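Putative dihydrodipicolinate synthase (Thermus thermophilus, PDB 2PCQ) is of unknown function but belongs to the dihydrodipicolinate synthetase family, a group of TIM-barrel proteins, and is assembled here from four copies of the chain. Local coordinates at residues A203-A206 / L207-F211; L158-I161 / A162-A166; I193-A196 / A197-A200; P9-R12 / E13-D17. All coordinates share one frame; numbering follows the deposited sequence.

Contact 1 of 4, residues A203-A206 / L207-F211; sequences AYRA and LLDHF
Arg-205 and Asp-209 lie one turn apart on helix 201-212, the helix that follows the eighth strand of the TIM barrel, and they make the i to i+4 salt bridge familiar from amphipathic helices. Arg-205 NH2 reaches Asp-209 OD1 at 3.1 Å, on the syn side of the carboxylate and close to the guanidinium plane, while Arg-205 NE adds a weak bond to the same oxygen. The two planes are turned only 31° from each other. The bends at chi2 (78°) and chi3 swing the guanidinium outward and onward, to the side chains of the next turn; its remaining nitrogen, NH1, forms a second salt bridge with Asp-33.

This partly exposed, charged strip contrasts with the buried side of the same helix. There Leu-207 and Leu-208 turn inward with Tyr-204 and Phe-211, toward helix 181-186, strand 2-6 and helix 216-247, and Phe-211 also meets Leu-216 of the second subunit. Leu-208 joins the two sides, since its CD2 rests over one guanidinium face, 3.5 Å from Arg-205 NH2. The helical bonds beneath are regular, for example Leu-208 N to Tyr-204 O at 3.0 Å and Asp-209 N to Arg-205 O at 2.8 Å.

On another flank of the helix, facing helix 216-247, His-210, whose ND1 is hydrogen-bonded to Arg-215 NE, leans back over the preceding turn. Ala-206 O accepts the bond from His-210 N at 2.8 Å, and the imidazole carbon CD2 of His-210 comes within 3.2 Å of that same Ala-206 O, meeting it obliquely.

Contact 2 of 4, residues L158-I161 / A162-A166; sequences LSRI and AFYQA
Arg-160 and Tyr-164, one turn apart on helix 158-167, converge on a single carboxylate oxygen, Asp-153 OD2, at the end of strand 148-153: Arg-160 NE as a salt bridge, Tyr-164 OH as a hydrogen bond. Between themselves they share a weak hydrogen bond, Arg-160 NH2 to Tyr-164 OH at 3.1 Å, with an angle of only 123° at the hydrogen. The guanidinium and the phenol ring stand nearly perpendicular, 82° apart. Arg-160 NH2 is also bonded to Leu-134 O, so several partners fix the rotation of this buried guanidinium.

Tyr-164 keeps CG beside its own backbone N (chi1 -50°), and this lays the ring back over the preceding turn. As a result Arg-160 O sits over the ring centre, 3.1 Å above its plane, while also accepting the helical bond from Tyr-164 N at 3.0 Å. Farther out the contact becomes apolar: Ile-161 CD1 touches the ring at Tyr-164 CE2, 4.0 Å away.

The opposite flank belongs to the assembly. Ser-159 OG is hydrogen-bonded to His-177 of the second subunit, and Ala-162 packs on Pro-179 of that chain. Within its own chain the helix is the connection between strands 148-153 and 172-175 of a beta-alpha-beta unit, with Ile-161 and Tyr-164 resting on Val-173 and Phe-163 turned to Leu-136 of helix 136-142.

Contact 3 of 4, residues I193-A196 / A197-A200; sequences ILAA and ANLA
Leu-194 and Ala-197 meet through their first side-chain carbons, Leu-194 CB lying 4.3 Å from Ala-197 CB as the backbone curls round between them. The methyl of Ala-197 also leans on the carbonyl it has turned back upon, with CB 3.1 Å from Leu-194 O. Ala-195 and Ala-196 direct their methyls away from the residues that follow, the first to Asn-41, the second to Leu-233 of helix 216-247. Leu-194 and Ala-196 both touch the side chain of Tyr-204 in the helix that follows.

Asn-198 keeps its CG beside its own backbone N (chi1 -77°), which folds the side chain back over the preceding turn and brings Asn-198 CG within 3.4 Å of Ala-195 O; beyond that it touches Pro-4, Pro-5 and Ile-6 of strand 2-6.

The motif underneath is a run of consecutive i to i+3 turns, which carries the chain from the eighth barrel strand, 191-193, to helix 201-212. Ala-197 N bonds to Leu-194 O at 2.8 Å, and Asn-198 N and Leu-199 N repeat the step to Ala-195 O and Ala-196 O. In all three the donor stands well above the carbonyl plane, as tight turning of this sort entails.

Ala-196 O accepts twice. Besides the bond from Leu-199 N it receives Ala-200 N at 3.0 Å, a straight bond (173° at the hydrogen) that arrives nearly along the C=O axis. Ala-200 occupies the N-cap position of helix 201-212, while Leu-199 turns its side chain to Ala-244 and Leu-245 of helix 216-247.

Contact 4 of 4, residues P9-R12 / E13-D17; sequences PFDR and EGRLD
Asp-11 grips the chain that folds back on it with both carboxylate oxygens. OD1 accepts Arg-15 N at 3.0 Å, from above the carboxylate plane, and makes a weak Asx-turn bond with Glu-13 N; Asp-11 OD2 forms a salt bridge with Arg-15 NE at 2.8 Å. With CG placed between the backbone N and the carbonyl carbon (chi1 54°), the carboxylate is held over the turn.

Glu-13 shares the same arginine, its OE1 lying 3.0 Å from Arg-15 NH2. The cation probably offsets the approach of Glu-13 OE1 to Asp-11 OD1, 3.7 Å apart.

The backbone forms a tight hairpin: a type I turn from Asp-11 to Gly-14 with a G1-type beta bulge at the glycine. Gly-14 N and Arg-15 O both bond to Asp-11, and Phe-10 and Leu-16 make a single antiparallel, non-hydrogen-bonded pair. Phe-10 sets its ring edge to Arg-15 C, with CE1 4.3 Å from Leu-16 CD1.

The hairpin links strand 2-6 to helix 18-28: Asp-17, at the N-cap of that helix, bonds through OD1 to Ala-20 N, and Pro-9 packs on Phe-21 and Leu-24 of the same helix.

Contacts 3 and 1 follow one another along the chain and share packing through Tyr-204: the turns of 193-200 lead directly into helix 201-212. Contact 3 lies deepest, with its centre about 9 Å from that of the chain, and is held by backbone bonds and small side chains. Contacts 1 and 2 both lie along helices on the outside of the barrel, between residues a turn apart, yet contact 2 buries its arginine whereas contact 1 keeps its salt bridge on a partly exposed strip. Contact 4 stands apart, its centre about 39 Å from that of contact 2, and combines exposed charges with a hairpin backbone. Contacts 1 and 2 reach the second subunit, whereas no other chain touches contact 3.

Contact 1 of 4, residues A203-A206 / L207-F211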
ATOM      1  N   ALA A 203     -11.800 -27.796  18.639  1.00 14.91           N
ATOM      2  CA  ALA A 203     -12.308 -27.742  17.271  1.00 12.34           C
ATOM      3  C   ALA A 203     -11.175 -27.685  16.250  1.00 14.78           C
ATOM      4  O   ALA A 203     -11.183 -28.417  15.260  1.00 15.93           O
ATOM      5  CB  ALA A 203     -13.228 -26.545  17.100  1.00 14.82           C
ATOM      6  N   TYR A 204     -10.197 -26.816  16.488  1.00 13.28           N
ATOM      7  CA  TYR A 204      -9.074 -26.701  15.566  1.00 13.03           C
ATOM      8  C   TYR A 204      -8.245 -27.980  15.572  1.00 15.51           C
ATOM      9  O   TYR A 204      -7.667 -28.357  14.557  1.00 15.11           O
ATOM     10  CB  TYR A 204      -8.234 -25.470  15.920  1.00 12.54           C
ATOM     11  CG  TYR A 204      -8.925 -24.191  15.494  1.00 14.27           C
ATOM     12  CD1 TYR A 204      -8.956 -23.809  14.150  1.00 12.50           C
ATOM     13  CD2 TYR A 204      -9.631 -23.414  16.414  1.00 14.96           C
ATOM     14  CE1 TYR A 204      -9.678 -22.691  13.732  1.00 11.54           C
ATOM     15  CE2 TYR A 204     -10.359 -22.295  16.005  1.00 13.06           C
ATOM     16  CZ  TYR A 204     -10.378 -21.943  14.663  1.00  9.96           C
ATOM     17  OH  TYR A 204     -11.102 -20.851  14.253  1.00 14.02           O
ATOM     18  N   ARG A 205      -8.208 -28.656  16.715  1.00 14.73           N
ATOM     19  CA  ARG A 205      -7.481 -29.919  16.836  1.00 13.24           C
ATOM     20  C   ARG A 205      -8.187 -30.966  15.963  1.00 15.34           C
ATOM     21  O   ARG A 205      -7.548 -31.741  15.247  1.00 16.02           O
ATOM     22  CB  ARG A 205      -7.489 -30.388  18.294  1.00 17.00           C
ATOM     23  CG  ARG A 205      -6.929 -31.788  18.507  1.00 19.25           C
ATOM     24  CD  ARG A 205      -5.412 -31.762  18.478  1.00 33.35           C
ATOM     25  NE  ARG A 205      -4.855 -32.523  17.374  1.00 28.04           N
ATOM     26  CZ  ARG A 205      -3.554 -32.624  17.122  1.00 27.02           C
ATOM     27  NH1 ARG A 205      -2.673 -32.006  17.901  1.00 23.87           N
ATOM     28  NH2 ARG A 205      -3.133 -33.351  16.096  1.00 29.20           N
ATOM     29  N   ALA A 206      -9.514 -30.972  16.032  1.00 13.08           N
ATOM     30  CA  ALA A 206     -10.322 -31.909  15.260  1.00 15.53           C
ATOM     31  C   ALA A 206     -10.142 -31.672  13.762  1.00 15.73           C
ATOM     32  O   ALA A 206     -10.076 -32.618  12.975  1.00 13.44           O
ATOM     33  CB  ALA A 206     -11.794 -31.763  15.644  1.00 13.74           C
ATOM     34  N   LEU A 207     -10.065 -30.404  13.371  1.00 14.84           N
ATOM     35  CA  LEU A 207      -9.893 -30.050  11.967  1.00 14.47           C
ATOM     36  C   LEU A 207      -8.544 -30.572  11.488  1.00 15.03           C
ATOM     37  O   LEU A 207      -8.437 -31.160  10.411  1.00 18.01           O
ATOM     38  CB  LEU A 207      -9.983 -28.526  11.791  1.00 11.06           C
ATOM     39  CG  LEU A 207      -9.759 -27.914  10.404  1.00 14.75           C
ATOM     40  CD1 LEU A 207     -10.464 -28.729   9.334  1.00 19.75           C
ATOM     41  CD2 LEU A 207     -10.285 -26.478  10.413  1.00 13.89           C
ATOM     42  N   LEU A 208      -7.517 -30.353  12.301  1.00 14.97           N
ATOM     43  CA  LEU A 208      -6.177 -30.823  11.991  1.00 17.80           C
ATOM     44  C   LEU A 208      -6.190 -32.352  11.865  1.00 18.21           C
ATOM     45  O   LEU A 208      -5.604 -32.912  10.934  1.00 17.94           O
ATOM     46  CB  LEU A 208      -5.206 -30.394  13.099  1.00 17.29           C
ATOM     47  CG  LEU A 208      -3.777 -30.948  13.047  1.00 20.88           C
ATOM     48  CD1 LEU A 208      -3.128 -30.589  11.720  1.00 19.82           C
ATOM     49  CD2 LEU A 208      -2.965 -30.388  14.210  1.00 18.36           C
ATOM     50  N   ASP A 209      -6.865 -33.023  12.797  1.00 17.96           N
ATOM     51  CA  ASP A 209      -6.946 -34.482  12.770  1.00 16.71           C
ATOM     52  C   ASP A 209      -7.649 -34.990  11.512  1.00 21.63           C
ATOM     53  O   ASP A 209      -7.172 -35.928  10.869  1.00 19.28           O
ATOM     54  CB  ASP A 209      -7.672 -35.019  14.009  1.00 15.69           C
ATOM     55  CG  ASP A 209      -6.838 -34.902  15.274  1.00 22.07           C
ATOM     56  OD1 ASP A 209      -5.591 -34.940  15.178  1.00 21.84           O
ATOM     57  OD2 ASP A 209      -7.428 -34.788  16.367  1.00 25.16           O
ATOM     58  N   HIS A 210      -8.781 -34.382  11.167  1.00 17.15           N
ATOM     59  CA  HIS A 210      -9.513 -34.782   9.968  1.00 17.57           C
ATOM     60  C   HIS A 210      -8.591 -34.727   8.754  1.00 19.67           C
ATOM     61  O   HIS A 210      -8.560 -35.651   7.943  1.00 17.17           O
ATOM     62  CB  HIS A 210     -10.705 -33.855   9.706  1.00 17.14           C
ATOM     63  CG  HIS A 210     -11.895 -34.122  10.576  1.00 20.01           C
ATOM     64  ND1 HIS A 210     -12.420 -35.384  10.756  1.00 20.84           N
ATOM     65  CD2 HIS A 210     -12.703 -33.278  11.261  1.00 19.58           C
ATOM     66  CE1 HIS A 210     -13.498 -35.306  11.514  1.00 21.58           C
ATOM     67  NE2 HIS A 210     -13.693 -34.038  11.833  1.00 22.26           N
ATOM     68  N   PHE A 211      -7.843 -33.636   8.625  1.00 15.85           N
ATOM     69  CA  PHE A 211      -6.942 -33.488   7.490  1.00 17.12           C
ATOM     70  C   PHE A 211      -5.866 -34.563   7.505  1.00 16.34           C
ATOM     71  O   PHE A 211      -5.655 -35.245   6.505  1.00 18.57           O
ATOM     72  CB  PHE A 211      -6.274 -32.110   7.489  1.00 17.50           C
ATOM     73  CG  PHE A 211      -5.317 -31.917   6.349  1.00 17.82           C
ATOM     74  CD1 PHE A 211      -5.787 -31.682   5.060  1.00 15.21           C
ATOM     75  CD2 PHE A 211      -3.943 -32.017   6.555  1.00 19.15           C
ATOM     76  CE1 PHE A 211      -4.900 -31.555   3.990  1.00 19.12           C
ATOM     77  CE2 PHE A 211      -3.050 -31.892   5.495  1.00 18.47           C
ATOM     78  CZ  PHE A 211      -3.529 -31.659   4.211  1.00 16.46           C
TER

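Contact 2 of 4, residues L158-I161 / A162-A166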
ATOM      1  N   LEU A 158      -0.983 -17.402   1.652  1.00 13.11           N
ATOM      2  CA  LEU A 158      -0.612 -18.793   1.447  1.00 14.72           C
ATOM      3  C   LEU A 158       0.412 -19.049   0.350  1.00 16.82           C
ATOM      4  O   LEU A 158       0.858 -20.183   0.178  1.00 15.45           O
ATOM      5  CB  LEU A 158      -1.864 -19.659   1.239  1.00 15.02           C
ATOM      6  CG  LEU A 158      -2.874 -19.650   2.404  1.00 21.73           C
ATOM      7  CD1 LEU A 158      -3.592 -20.986   2.472  1.00 17.80           C
ATOM      8  CD2 LEU A 158      -2.178 -19.400   3.722  1.00 19.35           C
ATOM      9  N   SER A 159       0.785 -18.008  -0.393  1.00 12.73           N
ATOM     10  CA  SER A 159       1.816 -18.157  -1.415  1.00 14.68           C
ATOM     11  C   SER A 159       3.109 -18.425  -0.648  1.00 15.08           C
ATOM     12  O   SER A 159       3.971 -19.183  -1.096  1.00 15.70           O
ATOM     13  CB  SER A 159       1.971 -16.873  -2.240  1.00 13.48           C
ATOM     14  OG  SER A 159       0.935 -16.764  -3.196  1.00 28.77           O
ATOM     15  N   ARG A 160       3.235 -17.795   0.517  1.00 11.91           N
ATOM     16  CA  ARG A 160       4.421 -17.973   1.351  1.00 12.33           C
ATOM     17  C   ARG A 160       4.451 -19.395   1.903  1.00 12.67           C
ATOM     18  O   ARG A 160       5.494 -20.048   1.900  1.00 16.31           O
ATOM     19  CB  ARG A 160       4.428 -16.957   2.499  1.00 10.22           C
ATOM     20  CG  ARG A 160       4.619 -15.504   2.046  1.00 14.15           C
ATOM     21  CD  ARG A 160       4.510 -14.529   3.220  1.00 12.16           C
ATOM     22  NE  ARG A 160       5.514 -14.787   4.253  1.00 12.87           N
ATOM     23  CZ  ARG A 160       6.711 -14.205   4.308  1.00 14.94           C
ATOM     24  NH1 ARG A 160       7.068 -13.315   3.392  1.00  9.85           N
ATOM     25  NH2 ARG A 160       7.559 -14.522   5.279  1.00 15.45           N
ATOM     26  N   ILE A 161       3.300 -19.878   2.364  1.00 14.17           N
ATOM     27  CA  ILE A 161       3.203 -21.232   2.910  1.00 12.88           C
ATOM     28  C   ILE A 161       3.574 -22.244   1.824  1.00 15.78           C
ATOM     29  O   ILE A 161       4.313 -23.200   2.079  1.00 12.92           O
ATOM     30  CB  ILE A 161       1.766 -21.543   3.402  1.00 17.24           C
ATOM     31  CG1 ILE A 161       1.323 -20.506   4.444  1.00 17.99           C
ATOM     32  CG2 ILE A 161       1.707 -22.952   3.975  1.00 13.47           C
ATOM     33  CD1 ILE A 161       2.087 -20.544   5.740  1.00 19.22           C
ATOM     34  N   ALA A 162       3.057 -22.026   0.617  1.00 12.29           N
ATOM     35  CA  ALA A 162       3.336 -22.915  -0.510  1.00 14.24           C
ATOM     36  C   ALA A 162       4.830 -22.921  -0.815  1.00 14.95           C
ATOM     37  O   ALA A 162       5.399 -23.957  -1.174  1.00 15.21           O
ATOM     38  CB  ALA A 162       2.545 -22.467  -1.744  1.00 10.62           C
ATOM     39  N   PHE A 163       5.459 -21.758  -0.672  1.00 15.74           N
ATOM     40  CA  PHE A 163       6.891 -21.620  -0.910  1.00 16.51           C
ATOM     41  C   PHE A 163       7.675 -22.485   0.080  1.00 16.10           C
ATOM     42  O   PHE A 163       8.541 -23.256  -0.316  1.00 16.39           O
ATOM     43  CB  PHE A 163       7.321 -20.157  -0.758  1.00 14.92           C
ATOM     44  CG  PHE A 163       8.809 -19.952  -0.834  1.00 18.17           C
ATOM     45  CD1 PHE A 163       9.436 -19.733  -2.057  1.00 22.31           C
ATOM     46  CD2 PHE A 163       9.587 -19.993   0.317  1.00 16.26           C
ATOM     47  CE1 PHE A 163      10.823 -19.555  -2.129  1.00 23.32           C
ATOM     48  CE2 PHE A 163      10.969 -19.820   0.257  1.00 17.18           C
ATOM     49  CZ  PHE A 163      11.589 -19.600  -0.968  1.00 21.34           C
ATOM     50  N   TYR A 164       7.372 -22.355   1.368  1.00 13.92           N
ATOM     51  CA  TYR A 164       8.080 -23.141   2.377  1.00 12.36           C
ATOM     52  C   TYR A 164       7.952 -24.626   2.054  1.00 16.34           C
ATOM     53  O   TYR A 164       8.923 -25.381   2.145  1.00 13.58           O
ATOM     54  CB  TYR A 164       7.502 -22.911   3.780  1.00 12.31           C
ATOM     55  CG  TYR A 164       7.322 -21.467   4.201  1.00 14.52           C
ATOM     56  CD1 TYR A 164       8.282 -20.498   3.905  1.00 15.42           C
ATOM     57  CD2 TYR A 164       6.199 -21.080   4.927  1.00 11.20           C
ATOM     58  CE1 TYR A 164       8.120 -19.174   4.321  1.00 13.02           C
ATOM     59  CE2 TYR A 164       6.031 -19.765   5.349  1.00 10.87           C
ATOM     60  CZ  TYR A 164       6.990 -18.818   5.042  1.00 13.40           C
ATOM     61  OH  TYR A 164       6.805 -17.516   5.454  1.00 13.79           O
ATOM     62  N   GLN A 165       6.742 -25.029   1.675  1.00 14.84           N
ATOM     63  CA  GLN A 165       6.441 -26.418   1.355  1.00 17.06           C
ATOM     64  C   GLN A 165       7.245 -26.966   0.181  1.00 19.55           C
ATOM     65  O   GLN A 165       7.761 -28.081   0.235  1.00 15.20           O
ATOM     66  CB  GLN A 165       4.945 -26.571   1.055  1.00 15.30           C
ATOM     67  CG  GLN A 165       4.532 -27.987   0.657  1.00 11.09           C
ATOM     68  CD  GLN A 165       3.067 -28.083   0.294  1.00 16.10           C
ATOM     69  OE1 GLN A 165       2.576 -27.326  -0.542  1.00 14.52           O
ATOM     70  NE2 GLN A 165       2.360 -29.023   0.913  1.00 13.60           N
ATOM     71  N   ALA A 166       7.349 -26.178  -0.882  1.00 16.06           N
ATOM     72  CA  ALA A 166       8.064 -26.612  -2.072  1.00 18.79           C
ATOM     73  C   ALA A 166       9.585 -26.469  -2.008  1.00 20.36           C
ATOM     74  O   ALA A 166      10.308 -27.261  -2.615  1.00 20.26           O
ATOM     75  CB  ALA A 166       7.525 -25.867  -3.297  1.00 14.19           C
TER

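Contact 3 of 4, residues I193-A196 / A197-A200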
ATOM      1  N   ILE A 193      -0.977 -21.874  15.361  1.00 14.11           N
ATOM      2  CA  ILE A 193      -0.840 -21.168  16.628  1.00 13.26           C
ATOM      3  C   ILE A 193      -1.869 -20.072  16.396  1.00 15.52           C
ATOM      4  O   ILE A 193      -1.578 -19.029  15.808  1.00 14.77           O
ATOM      5  CB  ILE A 193       0.583 -20.606  16.804  1.00 11.35           C
ATOM      6  CG1 ILE A 193       1.579 -21.773  16.849  1.00 16.37           C
ATOM      7  CG2 ILE A 193       0.667 -19.778  18.084  1.00 10.63           C
ATOM      8  CD1 ILE A 193       3.032 -21.365  17.043  1.00 15.08           C
ATOM      9  N   LEU A 194      -3.090 -20.348  16.844  1.00 15.64           N
ATOM     10  CA  LEU A 194      -4.224 -19.472  16.603  1.00 13.10           C
ATOM     11  C   LEU A 194      -4.898 -18.863  17.817  1.00 14.79           C
ATOM     12  O   LEU A 194      -5.185 -19.554  18.792  1.00 15.11           O
ATOM     13  CB  LEU A 194      -5.272 -20.263  15.820  1.00 16.42           C
ATOM     14  CG  LEU A 194      -4.752 -21.111  14.657  1.00 14.71           C
ATOM     15  CD1 LEU A 194      -5.809 -22.123  14.223  1.00 12.66           C
ATOM     16  CD2 LEU A 194      -4.384 -20.194  13.501  1.00 15.34           C
ATOM     17  N   ALA A 195      -5.179 -17.568  17.729  1.00 15.31           N
ATOM     18  CA  ALA A 195      -5.864 -16.858  18.798  1.00 16.99           C
ATOM     19  C   ALA A 195      -7.214 -17.532  19.037  1.00 16.06           C
ATOM     20  O   ALA A 195      -7.690 -17.603  20.166  1.00 18.85           O
ATOM     21  CB  ALA A 195      -6.070 -15.393  18.406  1.00 15.16           C
ATOM     22  N   ALA A 196      -7.823 -18.032  17.966  1.00 14.89           N
ATOM     23  CA  ALA A 196      -9.120 -18.694  18.062  1.00 17.37           C
ATOM     24  C   ALA A 196      -9.034 -19.990  18.863  1.00 17.13           C
ATOM     25  O   ALA A 196     -10.049 -20.496  19.342  1.00 17.14           O
ATOM     26  CB  ALA A 196      -9.673 -18.972  16.666  1.00 17.15           C
ATOM     27  N   ALA A 197      -7.824 -20.525  19.011  1.00 16.82           N
ATOM     28  CA  ALA A 197      -7.627 -21.752  19.772  1.00 17.76           C
ATOM     29  C   ALA A 197      -7.752 -21.477  21.270  1.00 16.42           C
ATOM     30  O   ALA A 197      -7.751 -22.408  22.078  1.00 18.22           O
ATOM     31  CB  ALA A 197      -6.269 -22.369  19.459  1.00 14.89           C
ATOM     32  N   ASN A 198      -7.839 -20.201  21.641  1.00 15.05           N
ATOM     33  CA  ASN A 198      -8.022 -19.829  23.044  1.00 15.60           C
ATOM     34  C   ASN A 198      -9.490 -20.102  23.384  1.00 17.04           C
ATOM     35  O   ASN A 198      -9.847 -20.294  24.547  1.00 15.86           O
ATOM     36  CB  ASN A 198      -7.788 -18.330  23.276  1.00 14.19           C
ATOM     37  CG  ASN A 198      -6.323 -17.944  23.287  1.00 18.24           C
ATOM     38  OD1 ASN A 198      -5.820 -17.347  22.335  1.00 20.75           O
ATOM     39  ND2 ASN A 198      -5.636 -18.271  24.369  1.00 10.02           N
ATOM     40  N   LEU A 199     -10.336 -20.101  22.358  1.00 14.21           N
ATOM     41  CA  LEU A 199     -11.771 -20.294  22.541  1.00 16.08           C
ATOM     42  C   LEU A 199     -12.292 -21.677  22.176  1.00 14.45           C
ATOM     43  O   LEU A 199     -13.103 -22.249  22.907  1.00 18.42           O
ATOM     44  CB  LEU A 199     -12.532 -19.236  21.735  1.00 11.15           C
ATOM     45  CG  LEU A 199     -12.113 -17.775  21.959  1.00 16.10           C
ATOM     46  CD1 LEU A 199     -12.898 -16.868  21.022  1.00 12.31           C
ATOM     47  CD2 LEU A 199     -12.346 -17.377  23.407  1.00 15.98           C
ATOM     48  N   ALA A 200     -11.844 -22.211  21.044  1.00 13.78           N
ATOM     49  CA  ALA A 200     -12.287 -23.532  20.605  1.00 13.37           C
ATOM     50  C   ALA A 200     -11.093 -24.418  20.259  1.00 13.54           C
ATOM     51  O   ALA A 200     -10.986 -24.919  19.141  1.00 14.44           O
ATOM     52  CB  ALA A 200     -13.207 -23.394  19.393  1.00 10.99           C
TER

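Contact 4 of 4, residues P9-R12 / E13-D17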
ATOM      1  N   PRO A   9      -3.166 -10.753  30.914  1.00 18.85           N
ATOM      2  CA  PRO A   9      -4.144  -9.997  31.701  1.00 15.79           C
ATOM      3  C   PRO A   9      -3.657  -8.729  32.390  1.00 18.15           C
ATOM      4  O   PRO A   9      -2.585  -8.706  32.984  1.00 17.67           O
ATOM      5  CB  PRO A   9      -4.637 -11.022  32.727  1.00 17.60           C
ATOM      6  CG  PRO A   9      -4.353 -12.349  32.080  1.00 20.99           C
ATOM      7  CD  PRO A   9      -3.006 -12.112  31.458  1.00 15.57           C
ATOM      8  N   PHE A  10      -4.474  -7.683  32.293  1.00 17.37           N
ATOM      9  CA  PHE A  10      -4.237  -6.394  32.942  1.00 20.39           C
ATOM     10  C   PHE A  10      -5.596  -6.091  33.576  1.00 20.59           C
ATOM     11  O   PHE A  10      -6.620  -6.521  33.046  1.00 19.11           O
ATOM     12  CB  PHE A  10      -3.945  -5.278  31.924  1.00 18.28           C
ATOM     13  CG  PHE A  10      -2.654  -5.441  31.173  1.00 17.77           C
ATOM     14  CD1 PHE A  10      -1.433  -5.192  31.792  1.00 15.88           C
ATOM     15  CD2 PHE A  10      -2.661  -5.842  29.835  1.00 15.77           C
ATOM     16  CE1 PHE A  10      -0.232  -5.339  31.093  1.00 19.54           C
ATOM     17  CE2 PHE A  10      -1.473  -5.992  29.127  1.00 17.01           C
ATOM     18  CZ  PHE A  10      -0.252  -5.741  29.757  1.00 17.05           C
ATOM     19  N   ASP A  11      -5.626  -5.385  34.703  1.00 22.95           N
ATOM     20  CA  ASP A  11      -6.919  -5.027  35.274  1.00 24.34           C
ATOM     21  C   ASP A  11      -7.371  -3.823  34.455  1.00 24.44           C
ATOM     22  O   ASP A  11      -6.673  -3.419  33.526  1.00 21.08           O
ATOM     23  CB  ASP A  11      -6.818  -4.663  36.764  1.00 26.10           C
ATOM     24  CG  ASP A  11      -5.801  -3.570  37.044  1.00 32.25           C
ATOM     25  OD1 ASP A  11      -5.653  -2.643  36.218  1.00 29.35           O
ATOM     26  OD2 ASP A  11      -5.159  -3.637  38.114  1.00 31.93           O
ATOM     27  N   ARG A  12      -8.525  -3.249  34.785  1.00 26.80           N
ATOM     28  CA  ARG A  12      -9.036  -2.099  34.043  1.00 27.29           C
ATOM     29  C   ARG A  12      -8.110  -0.883  34.044  1.00 29.58           C
ATOM     30  O   ARG A  12      -8.145  -0.074  33.114  1.00 30.55           O
ATOM     31  CB  ARG A  12     -10.413  -1.692  34.575  1.00 31.59           C
ATOM     32  CG  ARG A  12     -11.554  -2.569  34.079  1.00 35.30           C
ATOM     33  CD  ARG A  12     -12.874  -2.171  34.722  1.00 36.32           C
ATOM     34  NE  ARG A  12     -13.991  -2.976  34.241  1.00 37.23           N
ATOM     35  CZ  ARG A  12     -14.510  -2.885  33.021  1.00 35.25           C
ATOM     36  NH1 ARG A  12     -14.017  -2.020  32.145  1.00 37.09           N
ATOM     37  NH2 ARG A  12     -15.525  -3.660  32.676  1.00 36.48           N
ATOM     38  N   GLU A  13      -7.286  -0.752  35.081  1.00 27.40           N
ATOM     39  CA  GLU A  13      -6.363   0.378  35.170  1.00 32.08           C
ATOM     40  C   GLU A  13      -5.059   0.137  34.408  1.00 31.07           C
ATOM     41  O   GLU A  13      -4.221   1.034  34.300  1.00 30.22           O
ATOM     42  CB  GLU A  13      -6.051   0.700  36.634  1.00 35.55           C
ATOM     43  CG  GLU A  13      -7.210   1.315  37.410  1.00 43.92           C
ATOM     44  CD  GLU A  13      -8.396   0.377  37.544  1.00 52.48           C
ATOM     45  OE1 GLU A  13      -8.213  -0.750  38.054  1.00 48.83           O
ATOM     46  OE2 GLU A  13      -9.514   0.771  37.145  1.00 57.30           O
ATOM     47  N   GLY A  14      -4.883  -1.074  33.891  1.00 26.06           N
ATOM     48  CA  GLY A  14      -3.682  -1.374  33.134  1.00 20.31           C
ATOM     49  C   GLY A  14      -2.570  -2.037  33.918  1.00 20.39           C
ATOM     50  O   GLY A  14      -1.450  -2.153  33.427  1.00 20.54           O
ATOM     51  N   ARG A  15      -2.866  -2.473  35.136  1.00 22.11           N
ATOM     52  CA  ARG A  15      -1.861  -3.137  35.959  1.00 23.84           C
ATOM     53  C   ARG A  15      -1.749  -4.612  35.577  1.00 21.34           C
ATOM     54  O   ARG A  15      -2.759  -5.300  35.429  1.00 20.66           O
ATOM     55  CB  ARG A  15      -2.224  -3.023  37.446  1.00 26.51           C
ATOM     56  CG  ARG A  15      -2.082  -1.619  38.030  1.00 37.81           C
ATOM     57  CD  ARG A  15      -2.416  -1.606  39.520  1.00 46.41           C
ATOM     58  NE  ARG A  15      -3.849  -1.743  39.765  1.00 53.03           N
ATOM     59  CZ  ARG A  15      -4.686  -0.720  39.913  1.00 58.07           C
ATOM     60  NH1 ARG A  15      -4.234   0.527  39.851  1.00 60.61           N
ATOM     61  NH2 ARG A  15      -5.979  -0.940  40.113  1.00 59.90           N
ATOM     62  N   LEU A  16      -0.521  -5.091  35.404  1.00 19.39           N
ATOM     63  CA  LEU A  16      -0.303  -6.490  35.065  1.00 20.81           C
ATOM     64  C   LEU A  16      -0.889  -7.341  36.188  1.00 24.02           C
ATOM     65  O   LEU A  16      -0.654  -7.068  37.366  1.00 22.81           O
ATOM     66  CB  LEU A  16       1.195  -6.779  34.930  1.00 18.97           C
ATOM     67  CG  LEU A  16       1.573  -8.250  34.716  1.00 25.00           C
ATOM     68  CD1 LEU A  16       0.996  -8.741  33.394  1.00 20.66           C
ATOM     69  CD2 LEU A  16       3.087  -8.405  34.732  1.00 21.22           C
ATOM     70  N   ASP A  17      -1.657  -8.365  35.829  1.00 21.48           N
ATOM     71  CA  ASP A  17      -2.259  -9.241  36.830  1.00 22.36           C
ATOM     72  C   ASP A  17      -1.605 -10.616  36.739  1.00 21.91           C
ATOM     73  O   ASP A  17      -2.057 -11.475  35.984  1.00 21.94           O
ATOM     74  CB  ASP A  17      -3.764  -9.374  36.590  1.00 20.86           C
ATOM     75  CG  ASP A  17      -4.482 -10.056  37.747  1.00 24.66           C
ATOM     76  OD1 ASP A  17      -3.868 -10.915  38.417  1.00 23.76           O
ATOM     77  OD2 ASP A  17      -5.666  -9.742  37.978  1.00 21.41           O
TER